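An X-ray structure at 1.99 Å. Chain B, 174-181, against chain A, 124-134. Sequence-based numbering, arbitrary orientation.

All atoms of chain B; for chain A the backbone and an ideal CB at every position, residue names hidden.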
ATOM      1  N   LEU B 174       2.869  -0.556   5.260  1.00 18.97           N
ATOM      2  CA  LEU B 174       1.764  -1.473   5.059  1.00 20.08           C
ATOM      3  C   LEU B 174       1.752  -2.568   6.101  1.00 19.82           C
ATOM      4  O   LEU B 174       0.715  -2.862   6.687  1.00 20.43           O
ATOM      5  CB  LEU B 174       1.811  -2.106   3.651  1.00 21.70           C
ATOM      6  CG  LEU B 174       0.742  -3.155   3.329  1.00 22.72           C
ATOM      7  CD1 LEU B 174      -0.635  -2.571   3.399  1.00 22.90           C
ATOM      8  CD2 LEU B 174       0.963  -3.679   1.961  1.00 26.25           C
ATOM      9  N   ILE B 175       2.901  -3.184   6.309  1.00 20.53           N
ATOM     10  CA  ILE B 175       3.005  -4.310   7.236  1.00 20.46           C
ATOM     11  C   ILE B 175       2.643  -3.836   8.651  1.00 21.49           C
ATOM     12  O   ILE B 175       1.849  -4.503   9.352  1.00 20.45           O
ATOM     13  CB  ILE B 175       4.402  -4.980   7.163  1.00 20.06           C
ATOM     14  CG1 ILE B 175       4.536  -5.747   5.835  1.00 18.01           C
ATOM     15  CG2 ILE B 175       4.673  -5.886   8.423  1.00 19.00           C
ATOM     16  CD1 ILE B 175       6.003  -6.000   5.420  1.00 17.36           C
ATOM     17  N   HIS B 176       3.179  -2.664   9.054  1.00 22.33           N
ATOM     18  CA  HIS B 176       2.832  -2.081  10.338  1.00 21.94           C
ATOM     19  C   HIS B 176       1.341  -1.799  10.482  1.00 23.63           C
ATOM     20  O   HIS B 176       0.725  -2.100  11.520  1.00 24.42           O
ATOM     21  CB  HIS B 176       3.578  -0.779  10.614  1.00 22.30           C
ATOM     22  CG  HIS B 176       3.071  -0.081  11.818  1.00 20.89           C
ATOM     23  ND1 HIS B 176       3.137  -0.644  13.074  1.00 23.76           N
ATOM     24  CD2 HIS B 176       2.426   1.092  11.969  1.00 20.92           C
ATOM     25  CE1 HIS B 176       2.573   0.163  13.953  1.00 22.68           C
ATOM     26  NE2 HIS B 176       2.133   1.226  13.310  1.00 23.34           N
ATOM     27  N   ARG B 177       0.735  -1.240   9.453  1.00 23.94           N
ATOM     28  CA  ARG B 177      -0.682  -0.908   9.577  1.00 24.24           C
ATOM     29  C   ARG B 177      -1.615  -2.126   9.546  1.00 23.63           C
ATOM     30  O   ARG B 177      -2.672  -2.083  10.180  1.00 24.14           O
ATOM     31  CB  ARG B 177      -1.041   0.145   8.562  1.00 24.56           C
ATOM     32  CG  ARG B 177      -0.107   1.388   8.820  1.00 25.83           C
ATOM     33  CD  ARG B 177      -0.599   2.614   8.138  1.00 27.03           C
ATOM     34  NE  ARG B 177      -1.564   3.346   8.950  1.00 28.25           N
ATOM     35  CZ  ARG B 177      -1.245   4.265   9.872  1.00 33.55           C
ATOM     36  NH1 ARG B 177      -2.216   4.928  10.516  1.00 31.89           N
ATOM     37  NH2 ARG B 177       0.037   4.520  10.158  1.00 32.03           N
ATOM     38  N   ALA B 178      -1.184  -3.196   8.882  1.00 22.92           N
ATOM     39  CA  ALA B 178      -1.966  -4.427   8.783  1.00 23.98           C
ATOM     40  C   ALA B 178      -1.822  -5.185  10.108  1.00 24.43           C
ATOM     41  O   ALA B 178      -2.781  -5.783  10.546  1.00 24.80           O
ATOM     42  CB  ALA B 178      -1.490  -5.296   7.662  1.00 22.03           C
ATOM     43  N   THR B 179      -0.639  -5.183  10.708  1.00 24.33           N
ATOM     44  CA  THR B 179      -0.401  -6.013  11.924  1.00 25.94           C
ATOM     45  C   THR B 179      -0.410  -5.284  13.256  1.00 28.06           C
ATOM     46  O   THR B 179      -0.443  -5.947  14.291  1.00 28.10           O
ATOM     47  CB  THR B 179       0.956  -6.695  11.844  1.00 26.18           C
ATOM     48  OG1 THR B 179       1.999  -5.690  11.818  1.00 24.45           O
ATOM     49  CG2 THR B 179       1.014  -7.669  10.590  1.00 25.46           C
ATOM     50  N   LYS B 180      -0.341  -3.940  13.241  1.00 29.27           N
ATOM     51  CA  LYS B 180      -0.164  -3.124  14.442  1.00 31.53           C
ATOM     52  C   LYS B 180       1.064  -3.477  15.303  1.00 31.05           C
ATOM     53  O   LYS B 180       1.097  -3.179  16.518  1.00 32.19           O
ATOM     54  CB  LYS B 180      -1.457  -3.102  15.314  1.00 32.95           C
ATOM     55  CG  LYS B 180      -2.662  -2.371  14.652  1.00 38.07           C
ATOM     56  CD  LYS B 180      -3.291  -1.287  15.614  1.00 45.29           C
ATOM     57  CE  LYS B 180      -4.692  -0.693  15.180  1.00 47.60           C
ATOM     58  NZ  LYS B 180      -4.925  -0.422  13.692  1.00 45.97           N
ATOM     59  N   ASN B 181       2.064  -4.101  14.679  1.00 29.15           N
ATOM     60  CA  ASN B 181       3.249  -4.555  15.353  1.00 28.04           C
ATOM     61  C   ASN B 181       4.512  -4.022  14.691  1.00 26.51           C
ATOM     62  O   ASN B 181       4.932  -4.533  13.661  1.00 25.05           O
ATOM     63  CB  ASN B 181       3.307  -6.080  15.409  1.00 27.68           C
ATOM     64  CG  ASN B 181       4.429  -6.590  16.350  1.00 30.63           C
ATOM     65  OD1 ASN B 181       5.418  -5.893  16.586  1.00 33.31           O
ATOM     66  ND2 ASN B 181       4.278  -7.811  16.856  1.00 27.88           N
TER
ATOM     67  N   UNK A 124     -11.845  -6.117   9.790  1.00 25.89           N
ATOM     68  CA  UNK A 124     -11.124  -6.243   8.537  1.00 25.55           C
ATOM     69  C   UNK A 124      -9.644  -5.982   8.647  1.00 24.75           C
ATOM     70  O   UNK A 124      -8.887  -6.562   7.906  1.00 23.78           O
ATOM     71  CB  UNK A 124     -11.723  -5.288   7.503  1.00 25.55           C
ATOM     72  N   UNK A 125      -9.225  -5.090   9.551  1.00 23.71           N
ATOM     73  CA  UNK A 125      -7.809  -4.919   9.799  1.00 23.63           C
ATOM     74  C   UNK A 125      -7.241  -6.242  10.280  1.00 23.53           C
ATOM     75  O   UNK A 125      -6.180  -6.679   9.849  1.00 20.99           O
ATOM     76  CB  UNK A 125      -7.554  -3.805  10.816  1.00 23.63           C
ATOM     77  N   UNK A 126      -7.955  -6.884  11.209  1.00 23.93           N
ATOM     78  CA  UNK A 126      -7.489  -8.160  11.728  1.00 24.24           C
ATOM     79  C   UNK A 126      -7.357  -9.204  10.622  1.00 23.62           C
ATOM     80  O   UNK A 126      -6.432  -9.980  10.634  1.00 24.08           O
ATOM     81  CB  UNK A 126      -8.441  -8.664  12.814  1.00 24.24           C
ATOM     82  N   UNK A 127      -8.292  -9.239   9.682  1.00 25.24           N
ATOM     83  CA  UNK A 127      -8.197 -10.162   8.561  1.00 26.12           C
ATOM     84  C   UNK A 127      -6.966  -9.876   7.763  1.00 25.24           C
ATOM     85  O   UNK A 127      -6.280 -10.802   7.345  1.00 24.70           O
ATOM     86  CB  UNK A 127      -9.437 -10.080   7.669  1.00 26.12           C
ATOM     87  N   UNK A 128      -6.669  -8.600   7.543  1.00 23.81           N
ATOM     88  CA  UNK A 128      -5.474  -8.248   6.741  1.00 23.53           C
ATOM     89  C   UNK A 128      -4.200  -8.670   7.454  1.00 23.65           C
ATOM     90  O   UNK A 128      -3.276  -9.186   6.836  1.00 22.85           O
ATOM     91  CB  UNK A 128      -5.434  -6.745   6.458  1.00 23.53           C
ATOM     92  N   UNK A 129      -4.160  -8.457   8.770  1.00 23.51           N
ATOM     93  CA  UNK A 129      -3.028  -8.882   9.575  1.00 23.99           C
ATOM     94  C   UNK A 129      -2.793 -10.377   9.563  1.00 24.50           C
ATOM     95  O   UNK A 129      -1.669 -10.854   9.356  1.00 23.34           O
ATOM     96  CB  UNK A 129      -3.223  -8.416  11.019  1.00 23.99           C
ATOM     97  N   UNK A 130      -3.873 -11.133   9.746  1.00 25.74           N
ATOM     98  CA  UNK A 130      -3.790 -12.599   9.637  1.00 26.32           C
ATOM     99  C   UNK A 130      -3.273 -12.983   8.239  1.00 25.30           C
ATOM    100  O   UNK A 130      -2.435 -13.877   8.094  1.00 24.30           O
ATOM    101  CB  UNK A 130      -5.154 -13.241   9.900  1.00 26.32           C
ATOM    102  N   UNK A 131      -3.751 -12.306   7.204  1.00 24.25           N
ATOM    103  CA  UNK A 131      -3.317 -12.623   5.835  1.00 24.32           C
ATOM    104  C   UNK A 131      -1.829 -12.475   5.667  1.00 24.58           C
ATOM    105  O   UNK A 131      -1.164 -13.333   5.083  1.00 24.84           O
ATOM    106  CB  UNK A 131      -4.033 -11.727   4.823  1.00 24.32           C
ATOM    107  N   UNK A 132      -1.317 -11.347   6.149  1.00 24.60           N
ATOM    108  CA  UNK A 132       0.066 -10.995   6.006  1.00 25.53           C
ATOM    109  C   UNK A 132       0.895 -11.988   6.774  1.00 24.58           C
ATOM    110  O   UNK A 132       1.925 -12.408   6.303  1.00 24.69           O
ATOM    111  CB  UNK A 132       0.330  -9.565   6.482  1.00 25.53           C
ATOM    112  N   UNK A 133       0.460 -12.335   7.986  1.00 24.83           N
ATOM    113  CA  UNK A 133       1.228 -13.258   8.803  1.00 25.26           C
ATOM    114  C   UNK A 133       1.207 -14.697   8.244  1.00 24.99           C
ATOM    115  O   UNK A 133       2.223 -15.386   8.310  1.00 24.14           O
ATOM    116  CB  UNK A 133       0.686 -13.244  10.234  1.00 25.26           C
ATOM    117  N   UNK A 134       0.083 -15.149   7.689  1.00 25.07           N
ATOM    118  CA  UNK A 134       0.047 -16.453   7.016  1.00 26.28           C
ATOM    119  C   UNK A 134       0.941 -16.532   5.778  1.00 24.51           C
ATOM    120  O   UNK A 134       1.526 -17.582   5.502  1.00 23.06           O
ATOM    121  CB  UNK A 134      -1.393 -16.780   6.615  1.00 26.28           C
TER

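Chain A 124-134 is helical throughout, and it crosses helix 174-179 of chain B at 124°, with the axes 8.2 Å apart at their closest. Where that helix ends, carbonyl oxygens are left without helical partners, and the reader can ask which positions of chain A answer them.

Position 124 has nothing of chain B within 5.5 Å of its ideal CB, so chain B sets no preference; it is Leu124(A).

At 125 the CA-to-CB bond points sideways, and the ideal CB lies 5.2 Å from Arg177(B) O, from Ala178(B) O and from Lys180(B) NZ alike. The acceptors favour a long donor, such as lysine, arginine or glutamine, while the nearby ammonium would also suit an acid. The deposited residue is Arg125(A). Its NH1 donates to Ala178(B) O at 2.8 Å, nearly straight at 166°, with the oxygen at the edge of the guanidinium. Lys180(B) CG lies over one face, 3.9 Å from Arg125(A) NE, so the aliphatic part of the lysine packs on the planar group. The like charges are close, Lys180(B) NZ standing 4.1 Å from Arg125(A) NE, but a water accepts from both, weakly from the lysine.

Positions 126 and 127 point away from chain B, which leaves many side chains possible; they are Lys126(A) and Lys127(A).

At 128 the CB points toward chain B and lies 4.4 Å from Ala178(B) CB. A small apolar residue fits this close approach, and Ala128(A) makes that methyl-to-methyl contact.

Position 129 is the most restrictive. The CA of 129 is 4.5 Å from Thr179(B) CA, and an ideal CB would sit 2.7 Å from Ala178(B) O, a clash. The backbone angles are ordinary helical ones, so it is the neighbour that calls for glycine. Gly129(A) lets its CA come within 3.3 Å of Ala178(B) O.

Positions 130 and 131 meet nothing of chain B; they are Glu130(A) and Ala131(A).

At 132 the CB points toward chain B, 4.6 Å from Thr179(B) CG2 and 4.8 Å from Ala178(B) CB. Methyl groups and room beyond them suit leucine, isoleucine, valine or methionine. Ile132(A) places CG1 4.1 Å from Ala178(B) CB, CG2 4.0 Å from Thr179(B) CG2, and CD1 4.3 Å from Ile175(B) CG1.

Position 133 points sideways, with its ideal CB beyond 5.5 Å, so a longer apolar chain is needed to touch chain B. Leu133(A) manages it, CG lying 4.2 Å from Thr179(B) CG2.

Position 134 is out of reach and unconstrained by chain B; it is Ser134(A).

Chain A (124-134) LRKKAGEAILS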
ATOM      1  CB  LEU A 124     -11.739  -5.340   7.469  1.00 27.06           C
ATOM      2  CG  LEU A 124     -12.965  -5.945   6.786  1.00 28.43           C
ATOM      3  CD1 LEU A 124     -13.778  -4.848   6.118  1.00 33.00           C
ATOM      4  CD2 LEU A 124     -12.473  -6.968   5.847  1.00 28.65           C
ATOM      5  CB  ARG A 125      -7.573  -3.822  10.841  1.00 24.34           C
ATOM      6  CG  ARG A 125      -6.176  -3.228  10.842  1.00 25.73           C
ATOM      7  CD  ARG A 125      -5.141  -4.073  11.476  1.00 30.17           C
ATOM      8  NE  ARG A 125      -5.471  -4.378  12.870  1.00 30.56           N
ATOM      9  CZ  ARG A 125      -4.924  -5.362  13.575  1.00 32.66           C
ATOM     10  NH1 ARG A 125      -4.009  -6.175  13.058  1.00 33.30           N
ATOM     11  NH2 ARG A 125      -5.296  -5.523  14.845  1.00 36.35           N
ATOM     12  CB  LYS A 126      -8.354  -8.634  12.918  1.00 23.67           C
ATOM     13  CG  LYS A 126      -8.024  -7.817  14.171  1.00 28.17           C
ATOM     14  CD  LYS A 126      -9.075  -7.968  15.346  1.00 31.65           C
ATOM     15  CE  LYS A 126      -8.644  -7.165  16.617  1.00 32.65           C
ATOM     16  NZ  LYS A 126      -9.712  -7.228  17.690  1.00 37.32           N
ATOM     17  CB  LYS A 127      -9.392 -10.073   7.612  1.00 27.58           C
ATOM     18  CG  LYS A 127     -10.751 -10.307   8.248  1.00 32.57           C
ATOM     19  CD  LYS A 127     -11.135 -11.722   8.302  1.00 36.90           C
ATOM     20  CE  LYS A 127     -11.802 -12.146   7.017  1.00 39.89           C
ATOM     21  NZ  LYS A 127     -12.397 -13.523   7.208  1.00 41.62           N
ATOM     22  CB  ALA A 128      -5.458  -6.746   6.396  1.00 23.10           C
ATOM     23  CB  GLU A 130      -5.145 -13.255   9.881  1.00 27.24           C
ATOM     24  CG  GLU A 130      -5.740 -13.085  11.272  1.00 33.56           C
ATOM     25  CD  GLU A 130      -7.109 -13.830  11.430  1.00 42.56           C
ATOM     26  OE1 GLU A 130      -8.076 -13.577  10.625  1.00 44.77           O
ATOM     27  OE2 GLU A 130      -7.195 -14.704  12.342  1.00 47.01           O
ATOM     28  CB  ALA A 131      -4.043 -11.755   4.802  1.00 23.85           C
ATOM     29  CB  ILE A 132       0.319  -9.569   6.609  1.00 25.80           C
ATOM     30  CG1 ILE A 132      -0.048  -8.510   5.621  1.00 31.27           C
ATOM     31  CG2 ILE A 132       1.795  -9.385   7.108  1.00 29.18           C
ATOM     32  CD1 ILE A 132       1.148  -8.154   4.656  1.00 34.49           C
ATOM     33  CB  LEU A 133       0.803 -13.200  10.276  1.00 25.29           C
ATOM     34  CG  LEU A 133       1.165 -11.836  10.896  1.00 28.21           C
ATOM     35  CD1 LEU A 133       0.592 -11.634  12.357  1.00 25.70           C
ATOM     36  CD2 LEU A 133       2.693 -11.611  10.825  1.00 28.41           C
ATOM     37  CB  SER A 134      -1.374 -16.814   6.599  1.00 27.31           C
ATOM     38  OG  SER A 134      -2.129 -17.041   7.772  1.00 33.90           O
TER
HETATM   39  O   HOH W   1      -7.280  -2.569  14.275  1.00 42.24           O
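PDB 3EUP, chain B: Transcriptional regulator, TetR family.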